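Local coordinates for cell division control protein 45 cdc45 putative (Entamoeba histolytica, PDB 6CC2) that probably serves in DNA replication as the Cdc45 subunit of the eukaryotic CMG helicase, in which it joins the MCM ring and GINS, at residues 427-432 with 530-535; 442-447 with 479-484; 452-457 with 468-473; 499-504 with 520-525. All blocks are in the same frame, centred on the assembly; numbering follows the deposited sequence.

How the contacts relate
All four contacts pack helices against one mixed sheet in the C-terminal part of the chain. Contacts 2 and 3 both use helix 444-462, which covers one face; contacts 1 and 4 bring helices 529-537 and 494-508 to the other face. The chemistry differs with the place in the fold. Contact 3 is wholly buried and made of an aromatic ring with small and branched aliphatic groups, whereas contact 2, at the start of the same helix, adds a loop carbonyl and a proline. Contact 4 pairs two phenylalanines. Contact 1 is largely buried but has a partly exposed lysine and two waters at its side. Y532 of contact 1 also touches F501 of contact 4, so the two helices on that face meet.

Contact 1 of 4, residues 427-432 with 530-535; sequences YRFCSV and VKYKKA. With EDO (1,2-ethanediol), chain C.
K533 lays its aliphatic chain across the ring of F429 at about a right angle. Its CG stands over one face, displaced toward the rim, in a CH-pi contact 4.1 Å from the F429 ring centroid and 25° off the normal. Y532 meets the same ring at its edge, F429 CE2 to Y532 CE2 being 4.1 Å, and each of these two atoms lies near the plane of the other ring. F429 reaches over because its CG is anti to the backbone N (chi1 -172°). The lysine chain bends at chi3, and K533 NZ then donates to water 2 at 3.0 Å, while S431 OG holds the same water at 2.8 Å. Water 1 bridges Y427 OH and K533 O, donating to the latter at 2.9 Å. Elsewhere on the strand, R428 NE gives a nearly straight bond (166°) to O2 of an ethanediol at 2.8 Å, and R428 NH2 is bonded to K464 O. C430, which points away from the helix, forms the disulfide with C420. Segments 427-432 and 530-535 run almost exactly antiparallel; the strand sits between 419-423 and 468-474, and the far edge and hydroxyl of Y532 pack on T504 and F501 of helix 494-508.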
loop_
_atom_site.group_PDB
_atom_site.type_symbol
_atom_site.label_atom_id
_atom_site.label_comp_id
_atom_site.label_asym_id
_atom_site.label_seq_id
_atom_site.Cartn_x
_atom_site.Cartn_y
_atom_site.Cartn_z
ATOM N N TYR A 427 -19.025 -11.273 -2.401
ATOM C CA TYR A 427 -18.676 -10.054 -1.713
ATOM C C TYR A 427 -19.330 -10.097 -0.348
ATOM O O TYR A 427 -20.311 -10.806 -0.132
ATOM C CB TYR A 427 -19.133 -8.791 -2.474
ATOM C CG TYR A 427 -20.603 -8.783 -2.803
ATOM C CD1 TYR A 427 -21.083 -9.365 -3.970
ATOM C CD2 TYR A 427 -21.527 -8.200 -1.941
ATOM C CE1 TYR A 427 -22.431 -9.386 -4.265
ATOM C CE2 TYR A 427 -22.879 -8.228 -2.228
ATOM C CZ TYR A 427 -23.327 -8.827 -3.393
ATOM O OH TYR A 427 -24.671 -8.844 -3.706
ATOM N N ARG A 428 -18.767 -9.333 0.562
ATOM C CA ARG A 428 -19.423 -9.019 1.818
ATOM C C ARG A 428 -20.104 -7.666 1.657
ATOM O O ARG A 428 -19.606 -6.793 0.943
ATOM C CB ARG A 428 -18.466 -8.970 2.993
ATOM C CG ARG A 428 -17.885 -10.305 3.322
ATOM C CD ARG A 428 -17.121 -10.260 4.639
ATOM N NE ARG A 428 -16.755 -11.632 4.968
ATOM C CZ ARG A 428 -15.614 -12.219 4.631
ATOM N NH1 ARG A 428 -14.654 -11.535 4.031
ATOM N NH2 ARG A 428 -15.424 -13.490 4.941
ATOM N N PHE A 429 -21.260 -7.527 2.279
ATOM C CA PHE A 429 -22.044 -6.296 2.202
ATOM C C PHE A 429 -22.380 -5.894 3.627
ATOM O O PHE A 429 -22.844 -6.727 4.416
ATOM C CB PHE A 429 -23.348 -6.484 1.405
ATOM C CG PHE A 429 -24.074 -5.203 1.160
ATOM C CD1 PHE A 429 -24.843 -4.623 2.165
ATOM C CD2 PHE A 429 -23.992 -4.576 -0.054
ATOM C CE1 PHE A 429 -25.507 -3.409 1.927
ATOM C CE2 PHE A 429 -24.633 -3.365 -0.287
ATOM C CZ PHE A 429 -25.376 -2.785 0.719
ATOM N N CYS A 430 -22.153 -4.619 3.943
ATOM C CA CYS A 430 -22.476 -4.098 5.258
ATOM C C CYS A 430 -23.111 -2.726 5.088
ATOM O O CYS A 430 -22.629 -1.921 4.298
ATOM C CB CYS A 430 -21.246 -3.970 6.124
ATOM S SG CYS A 430 -21.685 -3.673 7.841
ATOM N N SER A 431 -24.177 -2.464 5.827
ATOM C CA SER A 431 -24.825 -1.160 5.788
ATOM C C SER A 431 -24.892 -0.589 7.195
ATOM O O SER A 431 -25.127 -1.316 8.158
ATOM C CB SER A 431 -26.234 -1.224 5.160
ATOM O OG SER A 431 -27.135 -1.957 5.916
ATOM N N VAL A 432 -24.649 0.707 7.292
ATOM C CA VAL A 432 -24.560 1.434 8.547
ATOM C C VAL A 432 -25.549 2.572 8.465
ATOM O O VAL A 432 -25.440 3.426 7.569
ATOM C CB VAL A 432 -23.135 1.980 8.784
ATOM C CG1 VAL A 432 -23.085 2.750 10.090
ATOM C CG2 VAL A 432 -22.128 0.851 8.775
ATOM N N VAL A 530 -32.848 -1.741 -0.398
ATOM C CA VAL A 530 -33.232 -3.115 -0.724
ATOM C C VAL A 530 -33.189 -3.339 -2.234
ATOM O O VAL A 530 -32.645 -4.353 -2.696
ATOM C CB VAL A 530 -34.620 -3.433 -0.139
ATOM C CG1 VAL A 530 -35.190 -4.704 -0.730
ATOM C CG2 VAL A 530 -34.516 -3.562 1.378
ATOM N N LYS A 531 -33.699 -2.379 -3.001
ATOM C CA LYS A 531 -33.650 -2.463 -4.454
ATOM C C LYS A 531 -32.211 -2.613 -4.938
ATOM O O LYS A 531 -31.903 -3.459 -5.799
ATOM C CB LYS A 531 -34.298 -1.217 -5.058
ATOM C CG LYS A 531 -34.287 -1.166 -6.569
ATOM C CD LYS A 531 -34.886 0.151 -7.064
ATOM C CE LYS A 531 -34.949 0.195 -8.583
ATOM N NZ LYS A 531 -35.495 1.486 -9.068
ATOM N N TYR A 532 -31.312 -1.795 -4.400
ATOM C CA TYR A 532 -29.902 -1.868 -4.781
ATOM C C TYR A 532 -29.267 -3.194 -4.384
ATOM O O TYR A 532 -28.501 -3.785 -5.159
ATOM C CB TYR A 532 -29.138 -0.715 -4.145
ATOM C CG TYR A 532 -27.662 -0.795 -4.420
ATOM C CD1 TYR A 532 -27.162 -0.486 -5.678
ATOM C CD2 TYR A 532 -26.772 -1.232 -3.461
ATOM C CE1 TYR A 532 -25.829 -0.589 -5.949
ATOM C CE2 TYR A 532 -25.434 -1.328 -3.727
ATOM C CZ TYR A 532 -24.965 -1.005 -4.977
ATOM O OH TYR A 532 -23.636 -1.123 -5.250
ATOM N N LYS A 533 -29.561 -3.689 -3.178
ATOM C CA LYS A 533 -28.982 -4.963 -2.776
ATOM C C LYS A 533 -29.451 -6.081 -3.698
ATOM O O LYS A 533 -28.660 -6.972 -4.053
ATOM C CB LYS A 533 -29.354 -5.263 -1.316
ATOM C CG LYS A 533 -28.593 -4.365 -0.316
ATOM C CD LYS A 533 -29.302 -4.301 1.053
ATOM C CE LYS A 533 -28.978 -5.474 1.910
ATOM N NZ LYS A 533 -29.694 -5.403 3.248
ATOM N N LYS A 534 -30.726 -6.051 -4.102
ATOM C CA LYS A 534 -31.242 -7.083 -5.000
ATOM C C LYS A 534 -30.577 -7.002 -6.370
ATOM O O LYS A 534 -30.257 -8.036 -6.968
ATOM C CB LYS A 534 -32.762 -6.968 -5.131
ATOM C CG LYS A 534 -33.510 -7.304 -3.843
ATOM C CD LYS A 534 -35.028 -7.288 -4.040
ATOM C CE LYS A 534 -35.530 -5.906 -4.444
ATOM N NZ LYS A 534 -37.010 -5.777 -4.315
ATOM N N ALA A 535 -30.373 -5.784 -6.876
ATOM C CA ALA A 535 -29.724 -5.603 -8.174
ATOM C C ALA A 535 -28.274 -6.045 -8.134
ATOM O O ALA A 535 -27.772 -6.667 -9.087
ATOM C CB ALA A 535 -29.807 -4.134 -8.601
HETATM C C1 EDO C . -19.971 -10.653 6.864
HETATM O O1 EDO C . -19.001 -10.261 7.861
HETATM C C2 EDO C . -20.072 -12.178 6.781
HETATM O O2 EDO C . -18.806 -12.754 6.449
HETATM O O HOH W 1 -26.560 -7.898 -2.291
HETATM O O HOH W 2 -27.385 -4.640 5.044
#

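Contact 2 of 4, residues 442-447 with 479-484; sequences KTPYKA and TFVIVG
K442 directs its backbone carbonyl at V481: the O atom is 3.1 Å from V481 CG2, a close oxygen-to-methyl approach and the tightest point between the two segments. Its side chain heads the other way, where K442 NZ makes a long, weak ion pair with D474. T443 follows as the N-cap of helix 444-462, and its O takes the first-turn bond from A447 N at 2.9 Å. P444 opens that helix and sets its ring beside the strand, CG lying 4.5 Å from V481 CG1, the other branch of the same valine; V521 of the adjoining strand is also touched by P444. Helix and sheet stack as two layers of an alpha/beta fold, and in this mixed sheet 479-485 runs antiparallel to both 468-474 and 519-525. One turn on, A447 points toward the strand and its CB meets V483 CG2 at 3.8 Å. V483 puts that methyl anti to its carbonyl carbon, CG1 being anti to the backbone N (chi1 170°), and touches L448 and A451 farther along the helix as well.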
loop_
_atom_site.group_PDB
_atom_site.type_symbol
_atom_site.label_atom_id
_atom_site.label_comp_id
_atom_site.label_asym_id
_atom_site.label_seq_id
_atom_site.Cartn_x
_atom_site.Cartn_y
_atom_site.Cartn_z
ATOM N N LYS A 442 -19.685 9.077 6.470
ATOM C CA LYS A 442 -20.496 9.272 5.274
ATOM C C LYS A 442 -19.732 9.906 4.119
ATOM O O LYS A 442 -20.224 9.878 2.987
ATOM C CB LYS A 442 -21.701 10.167 5.597
ATOM C CG LYS A 442 -21.345 11.547 6.151
ATOM C CD LYS A 442 -22.561 12.459 6.162
ATOM C CE LYS A 442 -22.233 13.838 6.711
ATOM N NZ LYS A 442 -23.386 14.777 6.549
ATOM N N THR A 443 -18.575 10.495 4.368
ATOM C CA THR A 443 -17.817 11.061 3.249
ATOM C C THR A 443 -17.055 9.956 2.529
ATOM O O THR A 443 -16.563 9.024 3.167
ATOM C CB THR A 443 -16.831 12.124 3.730
ATOM O OG1 THR A 443 -15.827 11.500 4.541
ATOM C CG2 THR A 443 -17.541 13.214 4.515
ATOM N N PRO A 444 -16.921 10.034 1.202
ATOM C CA PRO A 444 -16.259 8.935 0.492
ATOM C C PRO A 444 -14.847 8.633 0.993
ATOM O O PRO A 444 -14.508 7.456 1.129
ATOM C CB PRO A 444 -16.248 9.421 -0.969
ATOM C CG PRO A 444 -17.487 10.292 -1.056
ATOM C CD PRO A 444 -17.537 11.014 0.276
ATOM N N TYR A 445 -14.023 9.644 1.254
ATOM C CA TYR A 445 -12.645 9.339 1.644
ATOM C C TYR A 445 -12.580 8.617 2.990
ATOM O O TYR A 445 -11.710 7.765 3.180
ATOM C CB TYR A 445 -11.798 10.601 1.656
ATOM C CG TYR A 445 -12.233 11.685 2.612
ATOM C CD1 TYR A 445 -13.198 12.619 2.256
ATOM C CD2 TYR A 445 -11.669 11.779 3.872
ATOM C CE1 TYR A 445 -13.582 13.593 3.134
ATOM C CE2 TYR A 445 -12.051 12.760 4.741
ATOM C CZ TYR A 445 -13.008 13.652 4.374
ATOM O OH TYR A 445 -13.393 14.636 5.276
ATOM N N LYS A 446 -13.505 8.902 3.911
ATOM C CA LYS A 446 -13.565 8.145 5.160
ATOM C C LYS A 446 -14.191 6.767 4.966
ATOM O O LYS A 446 -13.707 5.772 5.517
ATOM C CB LYS A 446 -14.355 8.933 6.213
ATOM C CG LYS A 446 -13.758 10.255 6.620
ATOM C CD LYS A 446 -12.478 10.072 7.391
ATOM C CE LYS A 446 -12.082 11.358 8.104
ATOM N NZ LYS A 446 -10.806 11.195 8.865
ATOM N N ALA A 447 -15.308 6.695 4.243
ATOM C CA ALA A 447 -15.942 5.410 3.977
ATOM C C ALA A 447 -14.977 4.449 3.300
ATOM O O ALA A 447 -14.976 3.264 3.614
ATOM C CB ALA A 447 -17.199 5.607 3.128
ATOM N N THR A 479 -29.398 9.620 1.431
ATOM C CA THR A 479 -28.750 8.667 0.556
ATOM C C THR A 479 -27.922 7.697 1.385
ATOM O O THR A 479 -27.658 7.921 2.574
ATOM C CB THR A 479 -27.811 9.356 -0.441
ATOM O OG1 THR A 479 -26.777 10.041 0.288
ATOM C CG2 THR A 479 -28.572 10.348 -1.328
ATOM N N PHE A 480 -27.510 6.619 0.743
ATOM C CA PHE A 480 -26.373 5.817 1.193
ATOM C C PHE A 480 -25.207 6.077 0.255
ATOM O O PHE A 480 -25.362 6.007 -0.973
ATOM C CB PHE A 480 -26.676 4.319 1.202
ATOM C CG PHE A 480 -27.547 3.875 2.362
ATOM C CD1 PHE A 480 -26.975 3.570 3.577
ATOM C CD2 PHE A 480 -28.927 3.784 2.225
ATOM C CE1 PHE A 480 -27.754 3.183 4.636
ATOM C CE2 PHE A 480 -29.715 3.394 3.290
ATOM C CZ PHE A 480 -29.133 3.089 4.490
ATOM N N VAL A 481 -24.042 6.381 0.834
ATOM C CA VAL A 481 -22.797 6.310 0.098
ATOM C C VAL A 481 -22.413 4.843 0.010
ATOM O O VAL A 481 -22.446 4.141 1.017
ATOM C CB VAL A 481 -21.704 7.136 0.790
ATOM C CG1 VAL A 481 -20.416 7.086 -0.000
ATOM C CG2 VAL A 481 -22.170 8.572 0.923
ATOM N N ILE A 482 -22.103 4.368 -1.199
ATOM C CA ILE A 482 -21.760 2.972 -1.431
ATOM C C ILE A 482 -20.303 2.906 -1.881
ATOM O O ILE A 482 -19.932 3.515 -2.900
ATOM C CB ILE A 482 -22.653 2.321 -2.507
ATOM C CG1 ILE A 482 -24.120 2.623 -2.274
ATOM C CG2 ILE A 482 -22.380 0.804 -2.544
ATOM C CD1 ILE A 482 -24.664 2.025 -1.049
ATOM N N VAL A 483 -19.482 2.173 -1.143
ATOM C CA VAL A 483 -18.088 1.968 -1.508
ATOM C C VAL A 483 -17.873 0.482 -1.755
ATOM O O VAL A 483 -18.308 -0.359 -0.954
ATOM C CB VAL A 483 -17.143 2.477 -0.405
ATOM C CG1 VAL A 483 -15.708 2.028 -0.707
ATOM C CG2 VAL A 483 -17.234 3.985 -0.294
ATOM N N GLY A 484 -17.194 0.156 -2.848
ATOM C CA GLY A 484 -16.741 -1.193 -3.111
ATOM C C GLY A 484 -15.223 -1.219 -3.118
ATOM O O GLY A 484 -14.588 -0.404 -3.782
#

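Contact 3 of 4, residues 452-457 with 468-473; sequences QFLAEA and FILAVL
F468 begins the strand and makes most of its contact with the helix. Its CB abuts the methyl of A455, with F468 CB to A455 CB at 3.6 Å, and the two backbones come within 5.2 Å between the CA atoms of these same residues, a separation that the small alanine permits. From there the ring extends beside the helix, CG anti to the backbone N (chi1 -161°), until L454 covers one face. The touching atom is L454 CB, 3.8 Å from the F468 ring centroid and 20° off the normal, a CH-pi contact offset toward the rim and nearest to CZ. The leucine then carries on past the ring, so that its CD1 lies 3.9 Å from F468 CE1. I469 turns its side chain to the other face of the sheet, where it meets F429 and I482. L470 returns to the helix side: its CB lies at the edge of the F468 ring, in the ring plane, and its CD1 meets L454 CD1 at 4.1 Å. L454 is thus held between the strand and L414 and L415 of helix 393-417, while C430 and R428 of the neighbouring strand also touch F468. Strands 427-432 and 468-474 are adjacent and parallel, and helix 444-462, whose segment 452-457 crosses 468-473 at 132°, lies in the connection between them: a beta-alpha-beta crossover.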
loop_
_atom_site.group_PDB
_atom_site.type_symbol
_atom_site.label_atom_id
_atom_site.label_comp_id
_atom_site.label_asym_id
_atom_site.label_seq_id
_atom_site.Cartn_x
_atom_site.Cartn_y
_atom_site.Cartn_z
ATOM N N GLN A 452 -11.898 -0.599 3.478
ATOM C CA GLN A 452 -10.631 -1.319 3.392
ATOM C C GLN A 452 -10.333 -2.052 4.685
ATOM O O GLN A 452 -9.909 -3.215 4.670
ATOM C CB GLN A 452 -9.498 -0.359 3.057
ATOM C CG GLN A 452 -8.128 -1.020 3.034
ATOM C CD GLN A 452 -7.058 -0.114 2.443
ATOM O OE1 GLN A 452 -7.356 0.955 1.911
ATOM N NE2 GLN A 452 -5.809 -0.543 2.536
ATOM N N PHE A 453 -10.548 -1.389 5.815
ATOM C CA PHE A 453 -10.336 -2.042 7.098
ATOM C C PHE A 453 -11.267 -3.238 7.260
ATOM O O PHE A 453 -10.842 -4.316 7.714
ATOM C CB PHE A 453 -10.519 -1.055 8.253
ATOM C CG PHE A 453 -10.429 -1.724 9.588
ATOM C CD1 PHE A 453 -9.185 -1.968 10.159
ATOM C CD2 PHE A 453 -11.556 -2.189 10.222
ATOM C CE1 PHE A 453 -9.088 -2.625 11.364
ATOM C CE2 PHE A 453 -11.462 -2.845 11.431
ATOM C CZ PHE A 453 -10.226 -3.072 11.991
ATOM N N LEU A 454 -12.572 -3.041 6.993
ATOM C CA LEU A 454 -13.534 -4.106 7.199
ATOM C C LEU A 454 -13.281 -5.262 6.253
ATOM O O LEU A 454 -13.481 -6.426 6.642
ATOM C CB LEU A 454 -14.964 -3.575 7.037
ATOM C CG LEU A 454 -15.436 -2.648 8.125
ATOM C CD1 LEU A 454 -16.756 -1.966 7.704
ATOM C CD2 LEU A 454 -15.663 -3.384 9.448
ATOM N N ALA A 455 -12.824 -4.987 5.032
ATOM C CA ALA A 455 -12.522 -6.065 4.109
ATOM C C ALA A 455 -11.495 -7.004 4.716
ATOM O O ALA A 455 -11.645 -8.234 4.668
ATOM C CB ALA A 455 -12.010 -5.484 2.782
ATOM N N GLU A 456 -10.430 -6.433 5.303
ATOM C CA GLU A 456 -9.411 -7.244 5.947
ATOM C C GLU A 456 -9.896 -7.869 7.247
ATOM O O GLU A 456 -9.677 -9.054 7.474
ATOM C CB GLU A 456 -8.159 -6.397 6.210
ATOM C CG GLU A 456 -7.119 -7.145 6.993
ATOM C CD GLU A 456 -5.778 -6.429 7.063
ATOM O OE1 GLU A 456 -5.685 -5.253 6.564
ATOM O OE2 GLU A 456 -4.821 -7.024 7.613
ATOM N N ALA A 457 -10.515 -7.085 8.131
ATOM C CA ALA A 457 -10.918 -7.603 9.435
ATOM C C ALA A 457 -11.907 -8.752 9.313
ATOM O O ALA A 457 -11.777 -9.757 10.021
ATOM C CB ALA A 457 -11.536 -6.487 10.282
ATOM N N PHE A 468 -15.362 -6.180 -0.489
ATOM C CA PHE A 468 -16.253 -5.647 0.534
ATOM C C PHE A 468 -17.028 -4.452 -0.015
ATOM O O PHE A 468 -16.434 -3.541 -0.604
ATOM C CB PHE A 468 -15.458 -5.225 1.780
ATOM C CG PHE A 468 -16.288 -5.107 3.011
ATOM C CD1 PHE A 468 -17.015 -3.952 3.276
ATOM C CD2 PHE A 468 -16.323 -6.133 3.938
ATOM C CE1 PHE A 468 -17.784 -3.859 4.413
ATOM C CE2 PHE A 468 -17.072 -6.043 5.090
ATOM C CZ PHE A 468 -17.830 -4.911 5.323
ATOM N N ILE A 469 -18.344 -4.456 0.188
ATOM C CA ILE A 469 -19.222 -3.360 -0.222
ATOM C C ILE A 469 -19.846 -2.782 1.038
ATOM O O ILE A 469 -20.484 -3.503 1.821
ATOM C CB ILE A 469 -20.298 -3.815 -1.220
ATOM C CG1 ILE A 469 -19.634 -4.261 -2.516
ATOM C CG2 ILE A 469 -21.275 -2.648 -1.487
ATOM C CD1 ILE A 469 -20.541 -4.922 -3.484
ATOM N N LEU A 470 -19.621 -1.486 1.255
ATOM C CA LEU A 470 -20.034 -0.792 2.466
ATOM C C LEU A 470 -20.991 0.323 2.082
ATOM O O LEU A 470 -20.682 1.118 1.189
ATOM C CB LEU A 470 -18.805 -0.205 3.178
ATOM C CG LEU A 470 -19.120 0.700 4.373
ATOM C CD1 LEU A 470 -19.679 -0.062 5.503
ATOM C CD2 LEU A 470 -17.823 1.429 4.782
ATOM N N ALA A 471 -22.147 0.349 2.731
ATOM C CA ALA A 471 -23.139 1.415 2.561
ATOM C C ALA A 471 -23.261 2.210 3.852
ATOM O O ALA A 471 -23.560 1.636 4.907
ATOM C CB ALA A 471 -24.495 0.828 2.190
ATOM N N VAL A 472 -23.061 3.525 3.767
ATOM C CA VAL A 472 -23.124 4.399 4.930
ATOM C C VAL A 472 -24.188 5.453 4.714
ATOM O O VAL A 472 -24.176 6.149 3.687
ATOM C CB VAL A 472 -21.761 5.064 5.225
ATOM C CG1 VAL A 472 -21.839 5.859 6.557
ATOM C CG2 VAL A 472 -20.641 4.018 5.259
ATOM N N LEU A 473 -25.083 5.589 5.696
ATOM C CA LEU A 473 -26.156 6.563 5.603
ATOM C C LEU A 473 -25.600 7.976 5.611
ATOM O O LEU A 473 -24.808 8.338 6.475
ATOM C CB LEU A 473 -27.128 6.370 6.771
ATOM C CG LEU A 473 -28.259 7.389 6.852
ATOM C CD1 LEU A 473 -29.216 7.264 5.682
ATOM C CD2 LEU A 473 -29.003 7.252 8.175
#

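Contact 4 of 4, residues 499-504 with 520-525; sequences AKFTQT and FVTEIH. With EDO (1,2-ethanediol), chain D; EDO (1,2-ethanediol), chain G.
F501 on the helix and F520 on the strand pair their rings where a helix layer packs on the mixed sheet of an alpha/beta sandwich, segment 499-504 lying nearly parallel to 520-525. Their planes are 25° apart and the centroids 5.4 Å, and the rings are slid so far past each other that they barely overlap. Carbon contacts between aliphatic groups and the rings surround this pair: F520 CB comes to 3.4 Å from F501 CE1, T522 CG2 meets F501 CZ at 3.9 Å, and T502 CG2 touches F520 CE2 at 3.7 Å. T522 turns this methyl toward F501 by placing OG1 anti to the backbone N (chi1 -175°), and that hydroxyl is bonded to S511 O. No hydrogen bond links the two segments. K500 O accepts from both T504 N and T504 OG1, which arrive from opposite faces of its carbonyl plane. At the strand's end, H525 N donates to O1 of one ethanediol at 2.8 Å, while C1 of a second sits 3.3 Å above the H525 ring plane, over its centre.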
loop_
_atom_site.group_PDB
_atom_site.type_symbol
_atom_site.label_atom_id
_atom_site.label_comp_id
_atom_site.label_asym_id
_atom_site.label_seq_id
_atom_site.Cartn_x
_atom_site.Cartn_y
_atom_site.Cartn_z
ATOM N N ALA A 499 -16.460 -5.196 -12.810
ATOM C CA ALA A 499 -17.440 -5.232 -13.892
ATOM C C ALA A 499 -18.852 -5.280 -13.322
ATOM O O ALA A 499 -19.743 -4.533 -13.753
ATOM C CB ALA A 499 -17.184 -6.433 -14.801
ATOM N N LYS A 500 -19.073 -6.148 -12.330
ATOM C CA LYS A 500 -20.429 -6.332 -11.830
ATOM C C LYS A 500 -20.853 -5.182 -10.918
ATOM O O LYS A 500 -22.033 -4.806 -10.912
ATOM C CB LYS A 500 -20.539 -7.687 -11.112
ATOM C CG LYS A 500 -20.288 -8.895 -12.042
ATOM C CD LYS A 500 -21.176 -8.851 -13.270
ATOM C CE LYS A 500 -20.915 -10.019 -14.223
ATOM N NZ LYS A 500 -21.732 -9.893 -15.459
ATOM N N PHE A 501 -19.927 -4.613 -10.152
ATOM C CA PHE A 501 -20.255 -3.432 -9.368
ATOM C C PHE A 501 -20.675 -2.283 -10.290
ATOM O O PHE A 501 -21.665 -1.586 -10.021
ATOM C CB PHE A 501 -19.065 -3.009 -8.512
ATOM C CG PHE A 501 -19.374 -1.880 -7.549
ATOM C CD1 PHE A 501 -19.281 -0.561 -7.960
ATOM C CD2 PHE A 501 -19.764 -2.147 -6.248
ATOM C CE1 PHE A 501 -19.571 0.478 -7.076
ATOM C CE2 PHE A 501 -20.050 -1.121 -5.366
ATOM C CZ PHE A 501 -19.973 0.188 -5.780
ATOM N N THR A 502 -19.949 -2.086 -11.386
ATOM C CA THR A 502 -20.271 -0.985 -12.283
ATOM C C THR A 502 -21.523 -1.284 -13.096
ATOM O O THR A 502 -22.333 -0.390 -13.340
ATOM C CB THR A 502 -19.091 -0.666 -13.201
ATOM O OG1 THR A 502 -18.754 -1.791 -13.998
ATOM C CG2 THR A 502 -17.909 -0.253 -12.389
ATOM N N GLN A 503 -21.713 -2.543 -13.502
ATOM C CA GLN A 503 -22.930 -2.923 -14.211
ATOM C C GLN A 503 -24.170 -2.710 -13.340
ATOM O O GLN A 503 -25.224 -2.295 -13.850
ATOM C CB GLN A 503 -22.843 -4.374 -14.680
ATOM C CG GLN A 503 -21.900 -4.589 -15.856
ATOM C CD GLN A 503 -21.773 -6.051 -16.256
ATOM O OE1 GLN A 503 -22.663 -6.860 -15.993
ATOM N NE2 GLN A 503 -20.658 -6.396 -16.894
ATOM N N THR A 504 -24.061 -2.967 -12.033
ATOM C CA THR A 504 -25.179 -2.705 -11.137
ATOM C C THR A 504 -25.521 -1.222 -11.124
ATOM O O THR A 504 -26.693 -0.831 -11.250
ATOM C CB THR A 504 -24.852 -3.199 -9.721
ATOM O OG1 THR A 504 -24.540 -4.601 -9.756
ATOM C CG2 THR A 504 -26.021 -2.960 -8.800
ATOM N N PHE A 520 -14.411 1.653 -5.823
ATOM C CA PHE A 520 -15.442 2.429 -6.493
ATOM C C PHE A 520 -16.319 3.096 -5.438
ATOM O O PHE A 520 -16.519 2.562 -4.351
ATOM C CB PHE A 520 -16.358 1.553 -7.378
ATOM C CG PHE A 520 -15.621 0.637 -8.288
ATOM C CD1 PHE A 520 -15.132 -0.570 -7.825
ATOM C CD2 PHE A 520 -15.411 0.981 -9.627
ATOM C CE1 PHE A 520 -14.437 -1.422 -8.667
ATOM C CE2 PHE A 520 -14.729 0.127 -10.471
ATOM C CZ PHE A 520 -14.235 -1.076 -9.984
ATOM N N VAL A 521 -16.867 4.258 -5.793
ATOM C CA VAL A 521 -17.832 4.959 -4.960
ATOM C C VAL A 521 -19.057 5.294 -5.801
ATOM O O VAL A 521 -18.925 5.823 -6.907
ATOM C CB VAL A 521 -17.241 6.251 -4.372
ATOM C CG1 VAL A 521 -18.244 6.919 -3.443
ATOM C CG2 VAL A 521 -15.951 5.941 -3.616
ATOM N N THR A 522 -20.235 4.964 -5.283
ATOM C CA THR A 522 -21.489 5.427 -5.872
ATOM C C THR A 522 -22.385 5.871 -4.723
ATOM O O THR A 522 -21.952 5.967 -3.574
ATOM C CB THR A 522 -22.126 4.348 -6.767
ATOM O OG1 THR A 522 -23.293 4.903 -7.415
ATOM C CG2 THR A 522 -22.536 3.126 -5.983
ATOM N N GLU A 523 -23.648 6.155 -5.025
ATOM C CA GLU A 523 -24.578 6.682 -4.031
ATOM C C GLU A 523 -25.987 6.328 -4.473
ATOM O O GLU A 523 -26.299 6.384 -5.655
ATOM C CB GLU A 523 -24.405 8.198 -3.912
ATOM C CG GLU A 523 -25.181 8.848 -2.790
ATOM C CD GLU A 523 -24.804 10.310 -2.608
ATOM O OE1 GLU A 523 -24.463 10.966 -3.615
ATOM O OE2 GLU A 523 -24.834 10.801 -1.457
ATOM N N ILE A 524 -26.829 5.955 -3.511
ATOM C CA ILE A 524 -28.207 5.602 -3.795
ATOM C C ILE A 524 -29.129 6.409 -2.898
ATOM O O ILE A 524 -28.737 6.883 -1.827
ATOM C CB ILE A 524 -28.465 4.092 -3.592
ATOM C CG1 ILE A 524 -28.277 3.716 -2.108
ATOM C CG2 ILE A 524 -27.524 3.268 -4.443
ATOM C CD1 ILE A 524 -28.697 2.298 -1.794
ATOM N N HIS A 525 -30.389 6.545 -3.335
ATOM C CA HIS A 525 -31.420 7.068 -2.453
ATOM C C HIS A 525 -31.621 6.097 -1.289
ATOM O O HIS A 525 -31.615 4.876 -1.478
ATOM C CB HIS A 525 -32.734 7.253 -3.189
ATOM C CG HIS A 525 -32.671 8.280 -4.279
ATOM N ND1 HIS A 525 -32.506 9.625 -4.024
ATOM C CD2 HIS A 525 -32.747 8.157 -5.625
ATOM C CE1 HIS A 525 -32.472 10.288 -5.169
ATOM N NE2 HIS A 525 -32.616 9.419 -6.155
HETATM C C1 EDO D . -31.223 4.202 -6.636
HETATM O O1 EDO D . -31.062 5.275 -5.723
HETATM C C2 EDO D . -30.486 3.020 -6.061
HETATM O O2 EDO D . -30.831 1.886 -6.713
HETATM C C1 EDO G . -29.242 9.319 -5.808
HETATM O O1 EDO G . -28.341 8.552 -6.615
HETATM C C2 EDO G . -28.459 10.269 -4.915
HETATM O O2 EDO G . -27.618 11.105 -5.712
#